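Local coordinates for peptidase M14 domain-containing protein (Shewanella amazonensis, PDB 2QVP) that is a putative zinc-dependent metallopeptidase of the M14 family, probably acting as a metallocarboxypeptidase, at residues L85-F88 against L89-L92; A32-T35 against E36-G39; D226-F229 against E230-L233; L56-P59 against G60-A63. One frame throughout, in Å; residues are numbered along the deposited sequence.

In the fold
Contacts 1 and 3 are buried, contact 2 is partly buried and contact 4 lies at the surface. Contact 1 is the end of helix 80-91 and contact 2 the end of helix 24-38. These two helices touch, and Arg37 reaches the backbone of contact 1. Contact 4 leaves strand 51-57 and packs against contact 2 through Pro59 and Leu56. Contact 3 starts helix 229-235 on the opposite side of the chain's centre from contacts 1 and 2, near the predicted active-site glutamate. Contact 1 is leucine and phenylalanine with a water-bridged polar edge. Contact 2 is a salt bridge, contact 3 a serine cap plus a leucine-on-phenylalanine contact, and contact 4 one hydrogen bond from a side-chain amide.

Contact 1. Residues L85-F88 against L89-L92; sequences LLHF and LSQL
Phe88 and Leu92 meet through the far end of the ring and the leucine branches. Leu92 CG sits over one face of the ring, and its CD2 comes to 3.9 Å from Phe88 CZ. Leu89 adds a looser contact from its CD2 to the CD2 of Phe88. One turn back, Leu85 CD2 and Leu89 CD1 touch at 4.1 Å, their side chains meeting at a slant. Phe88 CG stands anti to the backbone N (chi1 164°), which carries the ring away from the helix toward Leu102 of strand 101-105 and Met263 of helix 252-270. This is the last part of helix 80-91, the helix of the beta-alpha-beta unit formed with strands 67-72 and 101-105. Leu89 also leans on Leu31 of helix 24-38. The helical bond from Leu89 N to Leu85 O is 3.0 Å. The two bonds of Gln91 N, to His87 O and Phe88 O, are both weak. Ser90 OG folds back and donates to His87 O at 2.6 Å. At the outer edge the planes of the His87 ring and the Gln91 amide are 55° apart. A water bridges them, 2.7 Å from His87 NE2 and in the ring plane, and donates to Gln91 OE1 at 2.6 Å. A further water donates to Phe88 O and accepts from Gln91 NE2.

Contact 2. Residues A32-T35 against E36-G39; sequences AIET and ERLG
Glu34 and Arg37, one helical turn apart, join in a salt bridge at the end of helix 24-38. Their side chains run side by side and point the same way. Arg37 presents the side of its guanidinium, and both NE and NH2 donate to the single oxygen OE1 of Glu34. The NE bond to OE1 is 3.0 Å and the NH2 bond to OE1 is 3.2 Å. NE meets OE1 on its syn side, while NH2 comes nearly along the C-O axis. OE1 lies nearly in the guanidinium plane, while the carboxylate is turned 58° from it. Two bends make this possible. Glu34 turns at chi2 (-50°), and Arg37 turns at chi3 (62°) after an extended start. Leu38 CG lies 3.7 Å above one face of the guanidinium, toward its rim.

Glu36 meets the turn before it at Ala32. Its N donates to Ala32 O, and its CB packs 3.2 Å from that same oxygen. Beyond CG the Glu36 chain is extended. Thr35 OG1 turns back to hydrogen-bond Leu31 O. Gly39 then leaves the helix with positive phi. The one OE1 shared by NE and NH2 would concentrate the negative charge of the carboxylate there, with Arg37 NH2 also bonded to Leu92 O, just past the end of helix 80-91.

Contact 3. Residues D226-F229 against E230-L233; sequences DTSF and ESFL
The Phe229 ring is overlapped on one face by Leu233, one turn further along the helix. Leu233 CD1 stands 3.9 Å from the ring centroid, 30° off the normal, a CH-pi contact. The same methyl touches Phe229 CZ. With CG anti to the backbone N (chi1 -180°), the Phe229 ring extends from the helix start to meet Phe74 and, edge-to-face, Phe130. Phe232 has much the same rotamer but meets Phe229 by the edge of its ring: Phe229 O lies near the plane of the Phe232 ring.

Ser228 is the N-cap of helix 229-235. Its OG accepts from Ser231 N at 3.2 Å, and its carbonyl O accepts from Phe232 N at 2.9 Å. An Asx turn leads into the cap and closes on Ser228 N, which donates to Asp226 OD1 at 2.9 Å. That one oxygen takes three bonds. Ser228 OG donates to it at 2.8 Å, on the syn side of the carboxylate. Ser231 OG donates to it at 3.0 Å from above the carboxylate plane, and Ser228 N also comes from out of that plane. Ser228 OG is thereby held as donor to Asp226 and acceptor from Ser231 N. Its chi1 of 67° places it between the backbone N and the carbonyl carbon, near both partners.

Glu230 bends back through both chi1 and chi2, and the carboxylate lies beside Ser228, OE2 3.2 Å from Ser228 OG. The Glu230 side chain is about 6 Å from that of Glu245, the predicted proton donor/acceptor of the active site. A bound glycerol, probably from the crystallisation liquor, hydrogen-bonds to Asp226 O.

Contact 4. Residues L56-P59 against G60-A63; sequences LQSP and GQKA
The backbone of Ser58 and Pro59 remains extended as the chain leaves strand 51-57, then bends at Gly60. Gly60 has positive phi (58°), a value that favours glycine. The chain runs on from there, and it is the Gln61 side chain that comes back to Ser58.

Gln61 reaches back past the bend with an extended chain. Its NE2 donates to Ser58 OG at 3.2 Å, and the bond is almost straight (174°). The serine oxygen lies in the plane of the amide, so the N-H is aimed directly at it. Ser58 OG is also hydrogen-bonded to Leu102 N on strand 101-105. Gln61 CG passes 3.3 Å from Ser58 O. The Gln57 side chain crosses that of Gln61 at about a right angle, with the amide planes 70° apart. Gln57 CB touches Gln61 NE2 at 3.9 Å, while Gln57 NE2 is hydrogen-bonded to Ser103 OG. Pro59 and Ser58 lean on Phe97.

This is a surface loop of the M14 fold. It connects two strands of the mixed sheet, 51-57 and 67-72, passing 101-105, which lies between them and runs antiparallel to 51-57.

Contact 1. Residues L85-F88 against L89-L92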
ATOM      1  N   LEU A  85      -7.686   1.907  -2.823  1.00 12.66           N
ATOM      2  CA  LEU A  85      -7.578   2.898  -1.758  1.00 12.14           C
ATOM      3  C   LEU A  85      -8.611   3.977  -1.938  1.00 13.91           C
ATOM      4  O   LEU A  85      -9.222   4.430  -0.971  1.00 16.15           O
ATOM      5  CB  LEU A  85      -6.217   3.524  -1.739  1.00 13.52           C
ATOM      6  CG  LEU A  85      -6.033   4.380  -0.474  1.00 21.94           C
ATOM      7  CD1 LEU A  85      -4.925   3.782   0.375  1.00 34.12           C
ATOM      8  CD2 LEU A  85      -5.705   5.764  -0.922  1.00 16.86           C
ATOM      9  N   LEU A  86      -8.807   4.385  -3.187  1.00 12.83           N
ATOM     10  CA  LEU A  86      -9.820   5.365  -3.517  1.00 15.97           C
ATOM     11  C   LEU A  86     -11.185   4.810  -3.099  1.00 14.14           C
ATOM     12  O   LEU A  86     -11.982   5.525  -2.483  1.00 10.16           O
ATOM     13  CB  LEU A  86      -9.751   5.692  -5.017  1.00 16.89           C
ATOM     14  CG  LEU A  86     -10.234   7.005  -5.567  1.00 21.70           C
ATOM     15  CD1 LEU A  86     -10.072   6.956  -7.102  1.00 11.15           C
ATOM     16  CD2 LEU A  86     -11.647   7.297  -5.184  1.00 32.85           C
ATOM     17  N   HIS A  87     -11.442   3.531  -3.400  1.00 12.08           N
ATOM     18  CA  HIS A  87     -12.710   2.889  -3.019  1.00 11.58           C
ATOM     19  C   HIS A  87     -12.885   2.805  -1.476  1.00 11.83           C
ATOM     20  O   HIS A  87     -13.986   3.060  -0.939  1.00  7.72           O
ATOM     21  CB  HIS A  87     -12.870   1.519  -3.712  1.00  8.94           C
ATOM     22  CG  HIS A  87     -14.157   0.837  -3.389  1.00 15.26           C
ATOM     23  ND1 HIS A  87     -15.365   1.242  -3.914  1.00 22.03           N
ATOM     24  CD2 HIS A  87     -14.436  -0.203  -2.561  1.00 17.49           C
ATOM     25  CE1 HIS A  87     -16.332   0.485  -3.421  1.00 17.11           C
ATOM     26  NE2 HIS A  87     -15.796  -0.393  -2.597  1.00 21.59           N
ATOM     27  N   PHE A  88     -11.804   2.455  -0.785  1.00 10.48           N
ATOM     28  CA  PHE A  88     -11.750   2.399   0.692  1.00 11.35           C
ATOM     29  C   PHE A  88     -12.165   3.746   1.286  1.00 11.83           C
ATOM     30  O   PHE A  88     -13.063   3.805   2.130  1.00 10.47           O
ATOM     31  CB  PHE A  88     -10.328   1.951   1.155  1.00 12.39           C
ATOM     32  CG  PHE A  88     -10.004   2.215   2.629  1.00 12.95           C
ATOM     33  CD1 PHE A  88     -10.526   1.420   3.632  1.00 12.06           C
ATOM     34  CD2 PHE A  88      -9.099   3.232   2.983  1.00 18.03           C
ATOM     35  CE1 PHE A  88     -10.215   1.664   4.967  1.00 16.81           C
ATOM     36  CE2 PHE A  88      -8.786   3.482   4.316  1.00 16.89           C
ATOM     37  CZ  PHE A  88      -9.341   2.695   5.301  1.00 13.24           C
ATOM     38  N   LEU A  89     -11.539   4.823   0.818  1.00 14.62           N
ATOM     39  CA  LEU A  89     -11.824   6.183   1.329  1.00 16.76           C
ATOM     40  C   LEU A  89     -13.251   6.626   1.120  1.00 17.19           C
ATOM     41  O   LEU A  89     -13.849   7.263   2.004  1.00 14.67           O
ATOM     42  CB  LEU A  89     -10.900   7.230   0.676  1.00 19.21           C
ATOM     43  CG  LEU A  89      -9.403   7.208   0.985  1.00 17.62           C
ATOM     44  CD1 LEU A  89      -8.705   8.297   0.194  1.00 16.40           C
ATOM     45  CD2 LEU A  89      -9.172   7.367   2.488  1.00 15.32           C
ATOM     46  N   SER A  90     -13.779   6.285  -0.051  1.00 16.84           N
ATOM     47  CA  SER A  90     -15.115   6.646  -0.445  1.00 17.26           C
ATOM     48  C   SER A  90     -16.185   6.054   0.505  1.00 18.96           C
ATOM     49  O   SER A  90     -17.243   6.647   0.693  1.00 15.58           O
ATOM     50  CB  SER A  90     -15.352   6.204  -1.890  1.00 15.74           C
ATOM     51  OG  SER A  90     -15.679   4.836  -1.935  1.00 26.93           O
ATOM     52  N   GLN A  91     -15.888   4.887   1.099  1.00 18.49           N
ATOM     53  CA  GLN A  91     -16.771   4.249   2.084  1.00 19.13           C
ATOM     54  C   GLN A  91     -16.570   4.783   3.499  1.00 16.63           C
ATOM     55  O   GLN A  91     -17.375   4.489   4.352  1.00 17.00           O
ATOM     56  CB  GLN A  91     -16.543   2.733   2.121  1.00 19.57           C
ATOM     57  CG  GLN A  91     -16.862   1.943   0.837  1.00 21.40           C
ATOM     58  CD  GLN A  91     -16.383   0.457   0.890  1.00 26.84           C
ATOM     59  OE1 GLN A  91     -17.015  -0.405   0.278  1.00 43.94           O
ATOM     60  NE2 GLN A  91     -15.279   0.166   1.618  1.00 27.52           N
ATOM     61  N   LEU A  92     -15.509   5.544   3.768  1.00 17.75           N
ATOM     62  CA  LEU A  92     -15.233   5.997   5.139  1.00 19.52           C
ATOM     63  C   LEU A  92     -16.219   7.026   5.618  1.00 22.88           C
ATOM     64  O   LEU A  92     -16.787   7.787   4.856  1.00 21.40           O
ATOM     65  CB  LEU A  92     -13.809   6.514   5.343  1.00 16.94           C
ATOM     66  CG  LEU A  92     -12.662   5.520   5.232  1.00 20.54           C
ATOM     67  CD1 LEU A  92     -11.380   6.285   5.386  1.00 19.67           C
ATOM     68  CD2 LEU A  92     -12.762   4.398   6.259  1.00 19.14           C
TER
HETATM   69  O   HOH W   1     -15.567   3.900  -5.111  1.00 26.09           O
HETATM   70  O   HOH W   2     -17.709  -2.043  -1.620  1.00 33.56           O
HETATM   71  O   HOH W   3     -13.819   1.786   3.846  1.00 25.73           O

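Contact 2. Residues A32-T35 against E36-G39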
ATOM      1  N   ALA A  32      -9.008  13.894  -4.858  1.00  9.81           N
ATOM      2  CA  ALA A  32      -9.227  15.236  -4.316  1.00  9.06           C
ATOM      3  C   ALA A  32     -10.611  15.358  -3.665  1.00  7.99           C
ATOM      4  O   ALA A  32     -10.741  16.005  -2.622  1.00  5.05           O
ATOM      5  CB  ALA A  32      -9.056  16.325  -5.405  1.00  9.09           C
ATOM      6  N   ILE A  33     -11.628  14.776  -4.303  1.00  5.68           N
ATOM      7  CA  ILE A  33     -12.989  14.745  -3.783  1.00  6.51           C
ATOM      8  C   ILE A  33     -13.007  14.090  -2.419  1.00  6.52           C
ATOM      9  O   ILE A  33     -13.620  14.607  -1.497  1.00  7.56           O
ATOM     10  CB  ILE A  33     -13.977  13.976  -4.724  1.00  5.86           C
ATOM     11  CG1 ILE A  33     -14.241  14.775  -6.021  1.00  3.56           C
ATOM     12  CG2 ILE A  33     -15.309  13.666  -3.985  1.00  2.00           C
ATOM     13  CD1 ILE A  33     -14.876  13.980  -7.179  1.00  2.84           C
ATOM     14  N   GLU A  34     -12.323  12.955  -2.290  1.00  9.59           N
ATOM     15  CA  GLU A  34     -12.273  12.258  -0.997  1.00 10.83           C
ATOM     16  C   GLU A  34     -11.467  13.009   0.057  1.00 11.72           C
ATOM     17  O   GLU A  34     -11.870  13.001   1.218  1.00  8.87           O
ATOM     18  CB  GLU A  34     -11.748  10.805  -1.132  1.00 11.95           C
ATOM     19  CG  GLU A  34     -12.647   9.908  -1.940  1.00 11.66           C
ATOM     20  CD  GLU A  34     -14.087   9.973  -1.476  1.00 22.99           C
ATOM     21  OE1 GLU A  34     -14.319  10.110  -0.254  1.00 15.41           O
ATOM     22  OE2 GLU A  34     -14.983   9.908  -2.337  1.00 21.89           O
ATOM     23  N   THR A  35     -10.361  13.642  -0.345  1.00 10.60           N
ATOM     24  CA  THR A  35      -9.540  14.444   0.573  1.00 12.44           C
ATOM     25  C   THR A  35     -10.397  15.555   1.211  1.00 12.26           C
ATOM     26  O   THR A  35     -10.379  15.808   2.409  1.00 11.70           O
ATOM     27  CB  THR A  35      -8.319  15.049  -0.176  1.00 11.60           C
ATOM     28  OG1 THR A  35      -7.506  13.986  -0.685  1.00 15.01           O
ATOM     29  CG2 THR A  35      -7.484  15.948   0.724  1.00 16.25           C
ATOM     30  N   GLU A  36     -11.156  16.194   0.346  1.00 13.68           N
ATOM     31  CA  GLU A  36     -12.043  17.269   0.677  1.00 12.97           C
ATOM     32  C   GLU A  36     -13.235  16.791   1.541  1.00  9.15           C
ATOM     33  O   GLU A  36     -13.595  17.437   2.542  1.00  9.37           O
ATOM     34  CB  GLU A  36     -12.456  17.907  -0.668  1.00 12.71           C
ATOM     35  CG  GLU A  36     -13.211  19.125  -0.556  1.00 19.81           C
ATOM     36  CD  GLU A  36     -13.542  19.769  -1.898  1.00 19.86           C
ATOM     37  OE1 GLU A  36     -12.710  19.838  -2.838  1.00 28.65           O
ATOM     38  OE2 GLU A  36     -14.682  20.226  -1.977  1.00 24.88           O
ATOM     39  N   ARG A  37     -13.816  15.648   1.188  1.00  8.07           N
ATOM     40  CA  ARG A  37     -14.963  15.133   1.935  1.00  7.01           C
ATOM     41  C   ARG A  37     -14.619  14.821   3.410  1.00 10.52           C
ATOM     42  O   ARG A  37     -15.327  15.236   4.322  1.00  8.11           O
ATOM     43  CB  ARG A  37     -15.517  13.873   1.296  1.00  6.26           C
ATOM     44  CG  ARG A  37     -16.893  13.502   1.863  1.00  6.42           C
ATOM     45  CD  ARG A  37     -17.491  12.332   1.132  1.00  6.85           C
ATOM     46  NE  ARG A  37     -16.640  11.150   1.308  1.00  9.99           N
ATOM     47  CZ  ARG A  37     -16.654  10.345   2.369  1.00  7.36           C
ATOM     48  NH1 ARG A  37     -17.501  10.533   3.370  1.00  2.82           N
ATOM     49  NH2 ARG A  37     -15.819   9.315   2.400  1.00 12.08           N
ATOM     50  N   LEU A  38     -13.522  14.104   3.590  1.00 10.50           N
ATOM     51  CA  LEU A  38     -13.058  13.637   4.888  1.00 12.07           C
ATOM     52  C   LEU A  38     -12.192  14.670   5.638  1.00 11.20           C
ATOM     53  O   LEU A  38     -11.755  14.395   6.742  1.00 13.99           O
ATOM     54  CB  LEU A  38     -12.263  12.326   4.645  1.00 10.42           C
ATOM     55  CG  LEU A  38     -13.043  11.104   4.130  1.00  6.68           C
ATOM     56  CD1 LEU A  38     -12.110   9.992   3.685  1.00  5.25           C
ATOM     57  CD2 LEU A  38     -14.033  10.593   5.203  1.00  3.65           C
ATOM     58  N   GLY A  39     -11.892  15.821   5.028  1.00 11.46           N
ATOM     59  CA  GLY A  39     -11.025  16.838   5.663  1.00 12.80           C
ATOM     60  C   GLY A  39      -9.568  16.436   5.850  1.00 14.57           C
ATOM     61  O   GLY A  39      -8.895  16.935   6.763  1.00 15.63           O
TER

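Contact 3. Residues D226-F229 against E230-L233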
ATOM      1  N   ASP A 226      13.843  -7.436   3.019  1.00 14.28           N
ATOM      2  CA  ASP A 226      14.688  -7.045   1.897  1.00 11.54           C
ATOM      3  C   ASP A 226      14.803  -5.518   2.016  1.00 11.09           C
ATOM      4  O   ASP A 226      14.726  -5.018   3.122  1.00 12.54           O
ATOM      5  CB  ASP A 226      14.110  -7.566   0.576  1.00 12.42           C
ATOM      6  CG  ASP A 226      12.696  -7.116   0.332  1.00 10.03           C
ATOM      7  OD1 ASP A 226      12.175  -6.235   1.076  1.00 19.91           O
ATOM      8  OD2 ASP A 226      12.090  -7.679  -0.610  1.00 17.36           O
ATOM      9  N   THR A 227      14.963  -4.777   0.926  1.00 12.19           N
ATOM     10  CA  THR A 227      15.053  -3.306   0.969  1.00 10.03           C
ATOM     11  C   THR A 227      13.741  -2.650   0.508  1.00 11.18           C
ATOM     12  O   THR A 227      13.725  -1.490   0.086  1.00 11.72           O
ATOM     13  CB  THR A 227      16.259  -2.840   0.179  1.00 11.04           C
ATOM     14  OG1 THR A 227      16.047  -3.080  -1.217  1.00  9.48           O
ATOM     15  CG2 THR A 227      17.533  -3.579   0.691  1.00  9.51           C
ATOM     16  N   SER A 228      12.622  -3.379   0.644  1.00 14.20           N
ATOM     17  CA  SER A 228      11.289  -2.848   0.328  1.00 11.65           C
ATOM     18  C   SER A 228      10.894  -1.786   1.325  1.00  9.10           C
ATOM     19  O   SER A 228      11.441  -1.706   2.449  1.00  7.79           O
ATOM     20  CB  SER A 228      10.212  -3.947   0.273  1.00  9.78           C
ATOM     21  OG  SER A 228       9.990  -4.519   1.547  1.00 15.16           O
ATOM     22  N   PHE A 229       9.937  -0.947   0.900  1.00  8.42           N
ATOM     23  CA  PHE A 229       9.413   0.120   1.751  1.00 11.95           C
ATOM     24  C   PHE A 229       8.869  -0.438   3.108  1.00 10.64           C
ATOM     25  O   PHE A 229       9.180   0.081   4.191  1.00 13.55           O
ATOM     26  CB  PHE A 229       8.382   0.961   0.962  1.00  7.35           C
ATOM     27  CG  PHE A 229       7.779   2.098   1.732  1.00 10.86           C
ATOM     28  CD1 PHE A 229       8.553   3.210   2.093  1.00 14.62           C
ATOM     29  CD2 PHE A 229       6.425   2.089   2.064  1.00 14.07           C
ATOM     30  CE1 PHE A 229       7.990   4.272   2.771  1.00 15.64           C
ATOM     31  CE2 PHE A 229       5.846   3.156   2.724  1.00 14.62           C
ATOM     32  CZ  PHE A 229       6.626   4.250   3.097  1.00 14.15           C
ATOM     33  N   GLU A 230       8.096  -1.507   3.033  1.00 11.14           N
ATOM     34  CA  GLU A 230       7.509  -2.166   4.235  1.00 13.73           C
ATOM     35  C   GLU A 230       8.564  -2.825   5.143  1.00 12.74           C
ATOM     36  O   GLU A 230       8.418  -2.794   6.352  1.00 12.66           O
ATOM     37  CB  GLU A 230       6.352  -3.157   3.868  1.00 15.95           C
ATOM     38  CG  GLU A 230       6.669  -4.400   3.023  1.00 15.54           C
ATOM     39  CD  GLU A 230       6.814  -4.150   1.500  1.00 23.86           C
ATOM     40  OE1 GLU A 230       6.797  -2.978   1.039  1.00 22.35           O
ATOM     41  OE2 GLU A 230       6.978  -5.146   0.761  1.00 27.94           O
ATOM     42  N   SER A 231       9.589  -3.442   4.561  1.00 12.17           N
ATOM     43  CA  SER A 231      10.730  -3.957   5.331  1.00 14.02           C
ATOM     44  C   SER A 231      11.406  -2.798   6.075  1.00 11.28           C
ATOM     45  O   SER A 231      11.708  -2.915   7.253  1.00 11.87           O
ATOM     46  CB  SER A 231      11.776  -4.643   4.439  1.00 13.30           C
ATOM     47  OG  SER A 231      11.323  -5.890   3.972  1.00 16.80           O
ATOM     48  N   PHE A 232      11.632  -1.689   5.367  1.00 11.37           N
ATOM     49  CA  PHE A 232      12.218  -0.484   5.964  1.00 10.11           C
ATOM     50  C   PHE A 232      11.402   0.028   7.174  1.00 10.55           C
ATOM     51  O   PHE A 232      11.954   0.288   8.228  1.00 12.41           O
ATOM     52  CB  PHE A 232      12.382   0.618   4.881  1.00  9.82           C
ATOM     53  CG  PHE A 232      12.601   2.022   5.448  1.00  8.06           C
ATOM     54  CD1 PHE A 232      13.827   2.395   5.940  1.00  4.86           C
ATOM     55  CD2 PHE A 232      11.572   2.950   5.461  1.00 12.32           C
ATOM     56  CE1 PHE A 232      14.028   3.683   6.489  1.00  9.35           C
ATOM     57  CE2 PHE A 232      11.763   4.234   5.982  1.00 15.69           C
ATOM     58  CZ  PHE A 232      12.999   4.594   6.503  1.00  4.54           C
ATOM     59  N   LEU A 233      10.098   0.197   6.994  1.00 11.85           N
ATOM     60  CA  LEU A 233       9.221   0.706   8.071  1.00  8.88           C
ATOM     61  C   LEU A 233       9.062  -0.241   9.243  1.00  9.81           C
ATOM     62  O   LEU A 233       8.921   0.243  10.370  1.00 11.37           O
ATOM     63  CB  LEU A 233       7.842   1.095   7.530  1.00  7.91           C
ATOM     64  CG  LEU A 233       7.800   2.334   6.639  1.00  9.99           C
ATOM     65  CD1 LEU A 233       6.377   2.542   6.211  1.00  5.39           C
ATOM     66  CD2 LEU A 233       8.368   3.570   7.394  1.00 10.03           C
TER

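Contact 4. Residues L56-P59 against G60-A63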
ATOM      1  N   LEU A  56      -1.518  11.755   2.496  1.00 13.15           N
ATOM      2  CA  LEU A  56      -2.786  12.256   2.984  1.00 11.25           C
ATOM      3  C   LEU A  56      -2.857  11.833   4.436  1.00 13.66           C
ATOM      4  O   LEU A  56      -2.573  10.675   4.737  1.00 14.61           O
ATOM      5  CB  LEU A  56      -3.957  11.658   2.200  1.00 12.86           C
ATOM      6  CG  LEU A  56      -4.063  11.886   0.693  1.00 11.30           C
ATOM      7  CD1 LEU A  56      -5.372  11.344   0.179  1.00 14.43           C
ATOM      8  CD2 LEU A  56      -3.926  13.345   0.318  1.00 14.50           C
ATOM      9  N   GLN A  57      -3.228  12.739   5.336  1.00 11.04           N
ATOM     10  CA  GLN A  57      -3.328  12.411   6.757  1.00 13.25           C
ATOM     11  C   GLN A  57      -4.690  12.816   7.282  1.00 13.47           C
ATOM     12  O   GLN A  57      -5.202  13.885   6.931  1.00 15.80           O
ATOM     13  CB  GLN A  57      -2.212  13.107   7.549  1.00 13.74           C
ATOM     14  CG  GLN A  57      -0.840  12.599   7.151  1.00 17.66           C
ATOM     15  CD  GLN A  57       0.267  13.046   8.059  1.00 18.69           C
ATOM     16  OE1 GLN A  57       0.571  14.248   8.144  1.00 22.53           O
ATOM     17  NE2 GLN A  57       0.934  12.070   8.713  1.00 20.10           N
ATOM     18  N   SER A  58      -5.278  11.970   8.115  1.00 10.70           N
ATOM     19  CA  SER A  58      -6.560  12.280   8.699  1.00 13.28           C
ATOM     20  C   SER A  58      -6.435  13.529   9.601  1.00 13.48           C
ATOM     21  O   SER A  58      -5.341  13.822  10.116  1.00 11.59           O
ATOM     22  CB  SER A  58      -7.124  11.085   9.476  1.00 14.21           C
ATOM     23  OG  SER A  58      -6.238  10.616  10.490  1.00 12.47           O
ATOM     24  N   PRO A  59      -7.539  14.278   9.753  1.00 14.13           N
ATOM     25  CA  PRO A  59      -7.536  15.489  10.570  1.00 16.25           C
ATOM     26  C   PRO A  59      -7.526  15.259  12.081  1.00 18.66           C
ATOM     27  O   PRO A  59      -8.075  14.264  12.563  1.00 19.34           O
ATOM     28  CB  PRO A  59      -8.853  16.168  10.179  1.00 17.35           C
ATOM     29  CG  PRO A  59      -9.738  15.072   9.775  1.00 14.98           C
ATOM     30  CD  PRO A  59      -8.863  14.041   9.137  1.00 12.22           C
ATOM     31  N   GLY A  60      -6.908  16.193  12.802  1.00 22.54           N
ATOM     32  CA  GLY A  60      -6.883  16.197  14.268  1.00 24.91           C
ATOM     33  C   GLY A  60      -6.286  14.967  14.904  1.00 24.77           C
ATOM     34  O   GLY A  60      -6.906  14.359  15.778  1.00 26.98           O
ATOM     35  N   GLN A  61      -5.087  14.606  14.454  1.00 25.99           N
ATOM     36  CA  GLN A  61      -4.400  13.411  14.967  1.00 26.41           C
ATOM     37  C   GLN A  61      -3.967  13.580  16.452  1.00 28.28           C
ATOM     38  O   GLN A  61      -3.259  14.536  16.794  1.00 32.28           O
ATOM     39  CB  GLN A  61      -3.247  13.003  14.035  1.00 24.74           C
ATOM     40  CG  GLN A  61      -3.774  12.485  12.689  1.00 22.12           C
ATOM     41  CD  GLN A  61      -2.700  11.923  11.803  1.00 24.28           C
ATOM     42  OE1 GLN A  61      -1.524  12.164  12.046  1.00 30.81           O
ATOM     43  NE2 GLN A  61      -3.086  11.127  10.789  1.00 14.37           N
ATOM     44  N   LYS A  62      -4.426  12.660  17.309  1.00 27.95           N
ATOM     45  CA  LYS A  62      -4.221  12.718  18.767  1.00 25.86           C
ATOM     46  C   LYS A  62      -3.134  11.762  19.259  1.00 25.61           C
ATOM     47  O   LYS A  62      -2.923  10.690  18.686  1.00 22.98           O
ATOM     48  CB  LYS A  62      -5.535  12.422  19.501  1.00 26.71           C
ATOM     49  CG  LYS A  62      -6.679  13.400  19.207  1.00 26.79           C
ATOM     50  CD  LYS A  62      -7.888  13.113  20.081  1.00 27.73           C
ATOM     51  N   ALA A  63      -2.500  12.155  20.369  1.00 27.27           N
ATOM     52  CA  ALA A  63      -1.354  11.454  20.975  1.00 27.54           C
ATOM     53  C   ALA A  63      -1.524   9.966  21.249  1.00 27.96           C
ATOM     54  O   ALA A  63      -0.614   9.178  20.943  1.00 30.28           O
ATOM     55  CB  ALA A  63      -0.959  12.157  22.290  1.00 27.41           C
TER